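Local coordinates for 5' nucleotidase family protein (Staphylococcus aureus subsp. aureus, PDB 4Q7F) that belongs to the 5'-nucleotidase family, pairing a metal-binding calcineurin-like phosphoesterase domain with a C-terminal domain that helps hold a bound 3D1 molecule, at residues Phe346-Leu351 / Leu504-Leu509; Phe365-Phe371 / Asn382-Asn388; Pro387-Lys391 / Gln498-Leu504. The contacts are given in a common frame with arbitrary orientation. Residue numbers count along the deposited sequence, not the author numbering.

Overall arrangement
All three contacts lie in the C-terminal part of the chain, on the same side of its centre, with their own centres 10 to 13 Å apart. Contact 1 crosses helices 342-355 and 501-511; within the span it closes, contact 2 folds the turn after strand 359-363 back onto the end of helix 377-383, and contact 3 carries on from Pro387 and Asn388 into strand 390-396. Contacts 1 and 3 share Leu504 and helix 501-511. Packing joins them: Phe371 meets Phe346, Phe390 meets Leu351, and Tyr384 lies against Gly501. The series thus runs from a helical core to Asn388, which contacts 2 and 3 share and which binds 3D1.

Contact 1: residues Phe346-Leu351 / Leu504-Leu509; sequences FMNYAL and LLIDFL
Helices 346-351 and 504-509 cross almost perpendicularly: their axes approach to 10.2 Å at 87°, and the nearest CA atoms are those of Ala350 and Phe508, 6.3 Å apart. Both backbones are regular alpha helix, with i to i+4 bonds such as Ala350 N to Phe346 O (3.0 Å) and Phe508 N to Leu504 O (3.1 Å). At the crossing Ala350 CB points toward the other helix and lies 4.2 Å from the centroid of the Phe508 ring, an off-centre CH-pi contact. Phe346, Tyr349 and Phe508 all adopt chi1 t. This brings Phe346 CE1 to 3.6 Å from Phe508 CD1, with the ring planes at 74°, and Tyr349 CD2 to 3.5 Å from Phe508 CZ in a rim-to-rim pair. Leu505 and Leu509, both m,t, offer CD2 to the Phe346 ring: Leu505 CD2 lies 4.1 Å from CE2 of Phe346 and Leu509 CD2 4.0 Å from its CZ. Leu504, in t,t, sets CD2 at 4.0 Å from Ala350 CB and CD1 at 3.8 Å from CD2 of Leu351 (m,t). No hydrogen bond crosses the interface, which buries 424 Å². This is apolar packing of two near-orthogonal helices around an aromatic cluster, beside strand 359-363 of the C-terminal domain's mixed sheet.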
loop_
_atom_site.group_PDB
_atom_site.type_symbol
_atom_site.label_atom_id
_atom_site.label_comp_id
_atom_site.label_asym_id
_atom_site.label_seq_id
_atom_site.Cartn_x
_atom_site.Cartn_y
_atom_site.Cartn_z
ATOM N N PHE A 346 -24.665 1.008 -4.192
ATOM C CA PHE A 346 -24.837 0.296 -2.941
ATOM C C PHE A 346 -23.867 0.756 -1.854
ATOM O O PHE A 346 -24.283 0.975 -0.724
ATOM C CB PHE A 346 -24.681 -1.198 -3.176
ATOM C CG PHE A 346 -24.294 -1.972 -1.955
ATOM C CD1 PHE A 346 -25.213 -2.242 -0.968
ATOM C CD2 PHE A 346 -23.005 -2.437 -1.808
ATOM C CE1 PHE A 346 -24.845 -2.957 0.157
ATOM C CE2 PHE A 346 -22.630 -3.159 -0.692
ATOM C CZ PHE A 346 -23.556 -3.421 0.296
HETATM N N MSE A 347 -22.579 0.868 -2.185
HETATM C CA MSE A 347 -21.573 1.261 -1.201
HETATM C C MSE A 347 -21.865 2.647 -0.710
HETATM O O MSE A 347 -21.874 2.885 0.488
HETATM C CB MSE A 347 -20.147 1.173 -1.748
HETATM C CG MSE A 347 -19.685 -0.288 -1.883
HETATM SE SE MSE A 347 -17.731 -0.362 -2.099
HETATM C CE MSE A 347 -17.619 0.430 -3.903
ATOM N N ASN A 348 -22.085 3.582 -1.628
ATOM C CA ASN A 348 -22.417 4.951 -1.236
ATOM C C ASN A 348 -23.703 5.044 -0.393
ATOM O O ASN A 348 -23.751 5.794 0.574
ATOM C CB ASN A 348 -22.467 5.865 -2.453
ATOM C CG ASN A 348 -21.089 6.369 -2.846
ATOM O OD1 ASN A 348 -20.440 7.098 -2.078
ATOM N ND2 ASN A 348 -20.646 6.022 -4.043
ATOM N N TYR A 349 -24.714 4.250 -0.736
ATOM C CA TYR A 349 -25.930 4.235 0.029
ATOM C C TYR A 349 -25.652 3.765 1.457
ATOM O O TYR A 349 -26.144 4.372 2.409
ATOM C CB TYR A 349 -27.016 3.384 -0.619
ATOM C CG TYR A 349 -28.297 3.426 0.193
ATOM C CD1 TYR A 349 -29.090 4.568 0.210
ATOM C CD2 TYR A 349 -28.695 2.342 0.969
ATOM C CE1 TYR A 349 -30.245 4.624 0.967
ATOM C CE2 TYR A 349 -29.852 2.391 1.727
ATOM C CZ TYR A 349 -30.624 3.530 1.714
ATOM O OH TYR A 349 -31.770 3.585 2.465
ATOM N N ALA A 350 -24.838 2.716 1.622
ATOM C CA ALA A 350 -24.530 2.232 2.967
ATOM C C ALA A 350 -23.863 3.326 3.802
ATOM O O ALA A 350 -24.153 3.485 4.984
ATOM C CB ALA A 350 -23.658 0.982 2.915
ATOM N N LEU A 351 -22.973 4.084 3.173
ATOM C CA LEU A 351 -22.276 5.166 3.852
ATOM C C LEU A 351 -23.231 6.332 4.182
ATOM O O LEU A 351 -23.168 6.922 5.270
ATOM C CB LEU A 351 -21.094 5.650 3.006
ATOM C CG LEU A 351 -19.925 4.692 2.821
ATOM C CD1 LEU A 351 -18.941 5.271 1.805
ATOM C CD2 LEU A 351 -19.219 4.347 4.125
ATOM N N LEU A 504 -18.673 -2.404 8.110
ATOM C CA LEU A 504 -19.760 -1.502 7.782
ATOM C C LEU A 504 -20.621 -2.146 6.693
ATOM O O LEU A 504 -21.843 -2.152 6.806
ATOM C CB LEU A 504 -19.228 -0.109 7.399
ATOM C CG LEU A 504 -20.244 1.004 7.143
ATOM C CD1 LEU A 504 -19.583 2.368 7.317
ATOM C CD2 LEU A 504 -20.915 0.870 5.785
ATOM N N LEU A 505 -19.998 -2.707 5.663
ATOM C CA LEU A 505 -20.744 -3.405 4.601
ATOM C C LEU A 505 -21.458 -4.655 5.149
ATOM O O LEU A 505 -22.590 -4.940 4.785
ATOM C CB LEU A 505 -19.837 -3.770 3.421
ATOM C CG LEU A 505 -19.196 -2.592 2.674
ATOM C CD1 LEU A 505 -18.404 -3.084 1.489
ATOM C CD2 LEU A 505 -20.240 -1.574 2.223
ATOM N N ILE A 506 -20.797 -5.390 6.029
ATOM C CA ILE A 506 -21.401 -6.572 6.639
ATOM C C ILE A 506 -22.646 -6.190 7.456
ATOM O O ILE A 506 -23.678 -6.859 7.359
ATOM C CB ILE A 506 -20.383 -7.311 7.527
ATOM C CG1 ILE A 506 -19.299 -7.944 6.638
ATOM C CG2 ILE A 506 -21.088 -8.351 8.396
ATOM C CD1 ILE A 506 -18.165 -8.645 7.384
ATOM N N ASP A 507 -22.532 -5.129 8.260
ATOM C CA ASP A 507 -23.653 -4.621 9.073
ATOM C C ASP A 507 -24.836 -4.262 8.187
ATOM O O ASP A 507 -25.948 -4.709 8.432
ATOM C CB ASP A 507 -23.250 -3.380 9.890
ATOM C CG ASP A 507 -22.292 -3.708 11.020
ATOM O OD1 ASP A 507 -22.138 -4.884 11.361
ATOM O OD2 ASP A 507 -21.683 -2.789 11.568
ATOM N N PHE A 508 -24.591 -3.460 7.157
ATOM C CA PHE A 508 -25.664 -3.068 6.257
ATOM C C PHE A 508 -26.308 -4.305 5.638
ATOM O O PHE A 508 -27.535 -4.448 5.643
ATOM C CB PHE A 508 -25.160 -2.142 5.155
ATOM C CG PHE A 508 -26.256 -1.619 4.272
ATOM C CD1 PHE A 508 -26.711 -2.364 3.198
ATOM C CD2 PHE A 508 -26.850 -0.392 4.529
ATOM C CE1 PHE A 508 -27.732 -1.892 2.390
ATOM C CE2 PHE A 508 -27.866 0.092 3.719
ATOM C CZ PHE A 508 -28.315 -0.661 2.650
ATOM N N LEU A 509 -25.477 -5.203 5.118
ATOM C CA LEU A 509 -25.970 -6.437 4.507
ATOM C C LEU A 509 -26.841 -7.263 5.453
ATOM O O LEU A 509 -27.848 -7.827 5.035
ATOM C CB LEU A 509 -24.805 -7.292 4.010
ATOM C CG LEU A 509 -24.096 -6.818 2.741
ATOM C CD1 LEU A 509 -22.859 -7.663 2.487
ATOM C CD2 LEU A 509 -25.043 -6.875 1.550
#

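Contact 2: residues Phe365-Phe371 / Asn382-Asn388; sequences FDSASGF and NNYPFPN. With 3D1 ((2R,3S,5R)-5-(6-amino-9H-purin-9-yl)-tetrahydro-2-(hydroxymethyl)furan-3-ol), chain D.
A type I turn from Phe365 to Ala368, closed by Ala368 N to Phe365 O (2.9 Å), sets residues 365-371 against the end of helix 377-383, which Tyr384 leaves. CA atoms pair Ser367 with Asn382 (5.1 Å) and Ala368 with Asn383 (4.0 Å). Ser367, chi1 p, gives OG to Asn382 O in a very short 2.5 Å hydrogen bond. The Asn383 amide, chi1 m, grips Gly370 twice: Gly370 N donates to Asn383 OD1 (2.8 Å), and Asn383 ND2 donates to Gly370 O (3.0 Å) and also serves Asp379 O. Gly370 has a positive phi, 74°, which by itself favours glycine. A water accepts from Phe365 N (3.0 Å) and donates to Asn383 O (2.8 Å). Phe365, chi1 m, directs its edge at the Tyr384 face (centroids 5.1 Å), while Phe386, also m, directs its edge at the Phe365 face in an offset edge-to-face pair (5.3 Å). Asn388 ND2 donates to 3D1 N1 (2.8 Å), and 3D1 N6 donates to Asn388 OD1 (2.9 Å); Phe386 CD1 lies 3.5 Å from 3D1 C2. The pairing matches the donor and acceptor pattern of the 6-aminopurine edge; polar bonds join turn to helix end, and Phe365 and Phe386 line the pocket beside 3D1.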
loop_
_atom_site.group_PDB
_atom_site.type_symbol
_atom_site.label_atom_id
_atom_site.label_comp_id
_atom_site.label_asym_id
_atom_site.label_seq_id
_atom_site.Cartn_x
_atom_site.Cartn_y
_atom_site.Cartn_z
ATOM N N PHE A 365 -11.851 -0.175 -5.290
ATOM C CA PHE A 365 -10.524 -0.788 -5.112
ATOM C C PHE A 365 -10.179 -1.852 -6.195
ATOM O O PHE A 365 -11.056 -2.436 -6.826
ATOM C CB PHE A 365 -10.350 -1.275 -3.664
ATOM C CG PHE A 365 -10.496 -0.167 -2.643
ATOM C CD1 PHE A 365 -9.532 0.835 -2.543
ATOM C CD2 PHE A 365 -11.592 -0.116 -1.787
ATOM C CE1 PHE A 365 -9.656 1.860 -1.613
ATOM C CE2 PHE A 365 -11.724 0.920 -0.858
ATOM C CZ PHE A 365 -10.758 1.906 -0.772
ATOM N N ASP A 366 -8.892 -2.078 -6.411
ATOM C CA ASP A 366 -8.447 -2.983 -7.486
ATOM C C ASP A 366 -9.023 -4.387 -7.455
ATOM O O ASP A 366 -9.289 -4.966 -8.492
ATOM C CB ASP A 366 -6.924 -2.986 -7.566
ATOM C CG ASP A 366 -6.390 -1.673 -8.114
ATOM O OD1 ASP A 366 -6.916 -1.214 -9.157
ATOM O OD2 ASP A 366 -5.466 -1.098 -7.509
ATOM N N SER A 367 -9.254 -4.906 -6.262
ATOM C CA SER A 367 -9.833 -6.243 -6.101
ATOM C C SER A 367 -11.388 -6.234 -6.024
ATOM O O SER A 367 -12.022 -7.282 -5.785
ATOM C CB SER A 367 -9.259 -6.849 -4.827
ATOM O OG SER A 367 -9.462 -5.957 -3.723
ATOM N N ALA A 368 -11.994 -5.064 -6.242
ATOM C CA ALA A 368 -13.435 -4.918 -6.120
ATOM C C ALA A 368 -14.196 -5.419 -7.324
ATOM O O ALA A 368 -14.392 -4.680 -8.286
ATOM C CB ALA A 368 -13.801 -3.452 -5.859
ATOM N N SER A 369 -14.660 -6.659 -7.254
ATOM C CA SER A 369 -15.462 -7.243 -8.327
ATOM C C SER A 369 -16.978 -7.197 -8.012
ATOM O O SER A 369 -17.781 -7.826 -8.700
ATOM C CB SER A 369 -15.002 -8.680 -8.578
ATOM O OG SER A 369 -14.995 -9.411 -7.368
ATOM N N GLY A 370 -17.373 -6.440 -6.992
ATOM C CA GLY A 370 -18.784 -6.352 -6.623
ATOM C C GLY A 370 -19.262 -7.611 -5.927
ATOM O O GLY A 370 -18.449 -8.461 -5.525
ATOM N N PHE A 371 -20.575 -7.734 -5.752
ATOM C CA PHE A 371 -21.129 -8.913 -5.115
ATOM C C PHE A 371 -22.030 -9.717 -6.060
ATOM O O PHE A 371 -22.762 -9.165 -6.872
ATOM C CB PHE A 371 -21.994 -8.599 -3.889
ATOM C CG PHE A 371 -21.289 -7.899 -2.751
ATOM C CD1 PHE A 371 -19.967 -8.141 -2.445
ATOM C CD2 PHE A 371 -22.022 -7.088 -1.899
ATOM C CE1 PHE A 371 -19.360 -7.514 -1.362
ATOM C CE2 PHE A 371 -21.432 -6.471 -0.813
ATOM C CZ PHE A 371 -20.095 -6.679 -0.545
ATOM N N ASN A 382 -12.454 -8.445 -0.558
ATOM C CA ASN A 382 -11.990 -8.052 -1.886
ATOM C C ASN A 382 -12.534 -6.712 -2.304
ATOM O O ASN A 382 -11.847 -5.949 -2.980
ATOM C CB ASN A 382 -12.335 -9.128 -2.937
ATOM C CG ASN A 382 -11.439 -10.342 -2.821
ATOM O OD1 ASN A 382 -10.289 -10.216 -2.423
ATOM N ND2 ASN A 382 -11.948 -11.512 -3.168
ATOM N N ASN A 383 -13.760 -6.418 -1.901
ATOM C CA ASN A 383 -14.366 -5.112 -2.235
ATOM C C ASN A 383 -13.937 -3.968 -1.306
ATOM O O ASN A 383 -13.985 -2.821 -1.697
ATOM C CB ASN A 383 -15.862 -5.260 -2.333
ATOM C CG ASN A 383 -16.258 -5.994 -3.600
ATOM O OD1 ASN A 383 -16.190 -5.428 -4.688
ATOM N ND2 ASN A 383 -16.641 -7.253 -3.473
ATOM N N TYR A 384 -13.495 -4.287 -0.100
ATOM C CA TYR A 384 -12.978 -3.248 0.809
ATOM C C TYR A 384 -11.752 -3.830 1.492
ATOM O O TYR A 384 -11.855 -4.273 2.625
ATOM C CB TYR A 384 -14.014 -2.797 1.869
ATOM C CG TYR A 384 -13.754 -1.364 2.218
ATOM C CD1 TYR A 384 -12.672 -1.005 2.999
ATOM C CD2 TYR A 384 -14.510 -0.349 1.633
ATOM C CE1 TYR A 384 -12.395 0.322 3.256
ATOM C CE2 TYR A 384 -14.229 0.980 1.884
ATOM C CZ TYR A 384 -13.173 1.305 2.687
ATOM O OH TYR A 384 -12.860 2.611 2.931
ATOM N N PRO A 385 -10.583 -3.778 0.830
ATOM C CA PRO A 385 -9.380 -4.424 1.360
ATOM C C PRO A 385 -8.527 -3.601 2.325
ATOM O O PRO A 385 -7.453 -4.052 2.686
ATOM C CB PRO A 385 -8.573 -4.729 0.095
ATOM C CG PRO A 385 -8.923 -3.600 -0.830
ATOM C CD PRO A 385 -10.316 -3.134 -0.471
ATOM N N PHE A 386 -8.992 -2.425 2.746
ATOM C CA PHE A 386 -8.220 -1.642 3.702
ATOM C C PHE A 386 -8.947 -1.527 5.029
ATOM O O PHE A 386 -10.183 -1.549 5.068
ATOM C CB PHE A 386 -7.915 -0.262 3.135
ATOM C CG PHE A 386 -7.012 -0.296 1.945
ATOM C CD1 PHE A 386 -5.652 -0.578 2.094
ATOM C CD2 PHE A 386 -7.501 -0.039 0.679
ATOM C CE1 PHE A 386 -4.813 -0.616 0.997
ATOM C CE2 PHE A 386 -6.662 -0.063 -0.419
ATOM C CZ PHE A 386 -5.323 -0.350 -0.264
ATOM N N PRO A 387 -8.195 -1.364 6.130
ATOM C CA PRO A 387 -8.866 -1.195 7.416
ATOM C C PRO A 387 -9.206 0.291 7.706
ATOM O O PRO A 387 -8.786 0.866 8.710
ATOM C CB PRO A 387 -7.862 -1.789 8.399
ATOM C CG PRO A 387 -6.521 -1.550 7.768
ATOM C CD PRO A 387 -6.728 -1.463 6.282
ATOM N N ASN A 388 -9.982 0.897 6.818
ATOM C CA ASN A 388 -10.401 2.281 6.968
ATOM C C ASN A 388 -11.670 2.447 7.803
ATOM O O ASN A 388 -12.598 1.640 7.700
ATOM C CB ASN A 388 -10.801 2.880 5.639
ATOM C CG ASN A 388 -9.700 2.885 4.607
ATOM O OD1 ASN A 388 -9.987 2.768 3.401
ATOM N ND2 ASN A 388 -8.475 3.034 5.034
HETATM O "O5'" 3D1 D . 0.753 5.812 -1.387
HETATM C "C5'" 3D1 D . -0.498 5.400 -0.844
HETATM C "C4'" 3D1 D . -0.333 4.134 -0.021
HETATM O "O4'" 3D1 D . -1.549 3.954 0.691
HETATM C "C1'" 3D1 D . -2.271 2.809 0.228
HETATM N N9 3D1 D . -3.717 3.150 0.127
HETATM C C4 3D1 D . -4.527 3.067 1.173
HETATM N N3 3D1 D . -4.349 2.705 2.464
HETATM C C2 3D1 D . -5.384 2.719 3.325
HETATM N N1 3D1 D . -6.639 3.099 2.962
HETATM C C6 3D1 D . -6.948 3.485 1.703
HETATM N N6 3D1 D . -8.217 3.861 1.384
HETATM C C5 3D1 D . -5.854 3.503 0.708
HETATM N N7 3D1 D . -5.720 3.801 -0.601
HETATM C C8 3D1 D . -4.423 3.598 -0.945
HETATM C "C2'" 3D1 D . -1.588 2.354 -1.054
HETATM C "C3'" 3D1 D . -0.172 2.843 -0.815
HETATM O "O3'" 3D1 D . 0.524 1.859 -0.020
HETATM O O HOH W 1 -14.299 -0.838 -3.604
#

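Contact 3: residues Pro387-Lys391 / Gln498-Leu504; sequences PNTFK and QVEGAQL. With 3D1 ((2R,3S,5R)-5-(6-amino-9H-purin-9-yl)-tetrahydro-2-(hydroxymethyl)furan-3-ol), chain D.
Phe390, chi1 m, turns its ring edge to Val499 O in the loop before helix 501-511, with its CD1 3.3 Å from that oxygen. Phe390 CE1 also lies 3.7 Å from both Gly501 N and Leu504 CD1 in the helix itself. Phe390 and Lys391 are extended strand, and the closest CA pair is Thr389 with Glu500, 4.4 Å. Glu500 is the N-cap residue, and Leu504 N returns to Glu500 O (2.9 Å) in the first helical turn. Across the segments Gly501 N donates to Asn388 O (2.9 Å, angle 133°), and the same oxygen lies 3.0 Å from Glu500 CA in a CA-H...O contact. Thr389 CG2 packs 3.7 Å from Glu500 CG, while its OG1 bonds to Gln172. Val499 O receives only CH contacts, among them Thr389 CA at 3.6 Å, and has no hydrogen-bonding partner in the model. Asn388 thus works at both ends: its main-chain O accepts from the first NH of the helix, and its side chain binds 3D1, ND2 to N1 (2.8 Å) and OD1 to N6 (2.9 Å).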
loop_
_atom_site.group_PDB
_atom_site.type_symbol
_atom_site.label_atom_id
_atom_site.label_comp_id
_atom_site.label_asym_id
_atom_site.label_seq_id
_atom_site.Cartn_x
_atom_site.Cartn_y
_atom_site.Cartn_z
ATOM N N PRO A 387 -8.195 -1.364 6.130
ATOM C CA PRO A 387 -8.866 -1.195 7.416
ATOM C C PRO A 387 -9.206 0.291 7.706
ATOM O O PRO A 387 -8.786 0.866 8.710
ATOM C CB PRO A 387 -7.862 -1.789 8.399
ATOM C CG PRO A 387 -6.521 -1.550 7.768
ATOM C CD PRO A 387 -6.728 -1.463 6.282
ATOM N N ASN A 388 -9.982 0.897 6.818
ATOM C CA ASN A 388 -10.401 2.281 6.968
ATOM C C ASN A 388 -11.670 2.447 7.803
ATOM O O ASN A 388 -12.598 1.640 7.700
ATOM C CB ASN A 388 -10.801 2.880 5.639
ATOM C CG ASN A 388 -9.700 2.885 4.607
ATOM O OD1 ASN A 388 -9.987 2.768 3.401
ATOM N ND2 ASN A 388 -8.475 3.034 5.034
ATOM N N THR A 389 -11.707 3.523 8.588
ATOM C CA THR A 389 -12.892 3.901 9.331
ATOM C C THR A 389 -13.383 5.115 8.544
ATOM O O THR A 389 -12.806 5.452 7.497
ATOM C CB THR A 389 -12.592 4.237 10.783
ATOM O OG1 THR A 389 -11.585 5.242 10.808
ATOM C CG2 THR A 389 -12.077 2.992 11.541
ATOM N N PHE A 390 -14.423 5.778 9.026
ATOM C CA PHE A 390 -14.981 6.915 8.278
ATOM C C PHE A 390 -15.159 8.190 9.080
ATOM O O PHE A 390 -15.234 8.193 10.304
ATOM C CB PHE A 390 -16.285 6.466 7.635
ATOM C CG PHE A 390 -16.119 5.245 6.793
ATOM C CD1 PHE A 390 -16.181 3.977 7.369
ATOM C CD2 PHE A 390 -15.782 5.355 5.443
ATOM C CE1 PHE A 390 -15.974 2.843 6.595
ATOM C CE2 PHE A 390 -15.567 4.224 4.666
ATOM C CZ PHE A 390 -15.672 2.976 5.238
ATOM N N LYS A 391 -15.240 9.303 8.358
ATOM C CA LYS A 391 -15.425 10.565 8.985
ATOM C C LYS A 391 -16.381 11.418 8.178
ATOM O O LYS A 391 -16.321 11.434 6.931
ATOM C CB LYS A 391 -14.091 11.280 9.180
ATOM C CG LYS A 391 -13.285 10.754 10.370
ATOM C CD LYS A 391 -12.026 11.565 10.585
ATOM C CE LYS A 391 -11.396 11.264 11.934
ATOM N NZ LYS A 391 -11.062 9.810 12.086
ATOM N N GLN A 498 -16.232 4.959 13.828
ATOM C CA GLN A 498 -15.234 3.935 14.135
ATOM C C GLN A 498 -15.685 2.520 13.792
ATOM O O GLN A 498 -15.603 1.603 14.600
ATOM C CB GLN A 498 -14.808 4.026 15.608
ATOM C CG GLN A 498 -13.984 5.274 15.907
ATOM C CD GLN A 498 -12.616 5.235 15.235
ATOM O OE1 GLN A 498 -11.934 4.223 15.276
ATOM N NE2 GLN A 498 -12.211 6.342 14.633
ATOM N N VAL A 499 -16.162 2.361 12.573
ATOM C CA VAL A 499 -16.529 1.065 12.059
ATOM C C VAL A 499 -15.719 0.977 10.773
ATOM O O VAL A 499 -15.786 1.872 9.934
ATOM C CB VAL A 499 -18.035 0.927 11.767
ATOM C CG1 VAL A 499 -18.314 -0.417 11.101
ATOM C CG2 VAL A 499 -18.845 1.076 13.051
ATOM N N GLU A 500 -14.931 -0.087 10.644
ATOM C CA GLU A 500 -14.099 -0.280 9.453
ATOM C C GLU A 500 -14.957 -0.696 8.263
ATOM O O GLU A 500 -16.083 -1.184 8.435
ATOM C CB GLU A 500 -12.920 -1.241 9.747
ATOM C CG GLU A 500 -11.855 -0.536 10.585
ATOM C CD GLU A 500 -10.705 -1.419 11.017
ATOM O OE1 GLU A 500 -10.561 -2.503 10.462
ATOM O OE2 GLU A 500 -9.947 -1.007 11.917
ATOM N N GLY A 501 -14.445 -0.451 7.069
ATOM C CA GLY A 501 -15.189 -0.676 5.841
ATOM C C GLY A 501 -15.822 -2.033 5.657
ATOM O O GLY A 501 -16.990 -2.131 5.336
ATOM N N ALA A 502 -15.052 -3.096 5.839
ATOM C CA ALA A 502 -15.597 -4.437 5.662
ATOM C C ALA A 502 -16.780 -4.676 6.607
ATOM O O ALA A 502 -17.847 -5.120 6.168
ATOM C CB ALA A 502 -14.514 -5.489 5.857
ATOM N N GLN A 503 -16.615 -4.323 7.883
ATOM C CA GLN A 503 -17.677 -4.512 8.857
ATOM C C GLN A 503 -18.910 -3.623 8.581
ATOM O O GLN A 503 -20.056 -4.053 8.781
ATOM C CB GLN A 503 -17.164 -4.244 10.255
ATOM C CG GLN A 503 -18.174 -4.618 11.316
ATOM C CD GLN A 503 -18.526 -6.081 11.271
ATOM O OE1 GLN A 503 -17.654 -6.928 11.173
ATOM N NE2 GLN A 503 -19.815 -6.389 11.383
ATOM N N LEU A 504 -18.673 -2.404 8.110
ATOM C CA LEU A 504 -19.760 -1.502 7.782
ATOM C C LEU A 504 -20.621 -2.146 6.693
ATOM O O LEU A 504 -21.843 -2.152 6.806
ATOM C CB LEU A 504 -19.228 -0.109 7.399
ATOM C CG LEU A 504 -20.244 1.004 7.143
ATOM C CD1 LEU A 504 -19.583 2.368 7.317
ATOM C CD2 LEU A 504 -20.915 0.870 5.785
HETATM O "O5'" 3D1 D . 0.753 5.812 -1.387
HETATM C "C5'" 3D1 D . -0.498 5.400 -0.844
HETATM C "C4'" 3D1 D . -0.333 4.134 -0.021
HETATM O "O4'" 3D1 D . -1.549 3.954 0.691
HETATM C "C1'" 3D1 D . -2.271 2.809 0.228
HETATM N N9 3D1 D . -3.717 3.150 0.127
HETATM C C4 3D1 D . -4.527 3.067 1.173
HETATM N N3 3D1 D . -4.349 2.705 2.464
HETATM C C2 3D1 D . -5.384 2.719 3.325
HETATM N N1 3D1 D . -6.639 3.099 2.962
HETATM C C6 3D1 D . -6.948 3.485 1.703
HETATM N N6 3D1 D . -8.217 3.861 1.384
HETATM C C5 3D1 D . -5.854 3.503 0.708
HETATM N N7 3D1 D . -5.720 3.801 -0.601
HETATM C C8 3D1 D . -4.423 3.598 -0.945
HETATM C "C2'" 3D1 D . -1.588 2.354 -1.054
HETATM C "C3'" 3D1 D . -0.172 2.843 -0.815
HETATM O "O3'" 3D1 D . 0.524 1.859 -0.020
#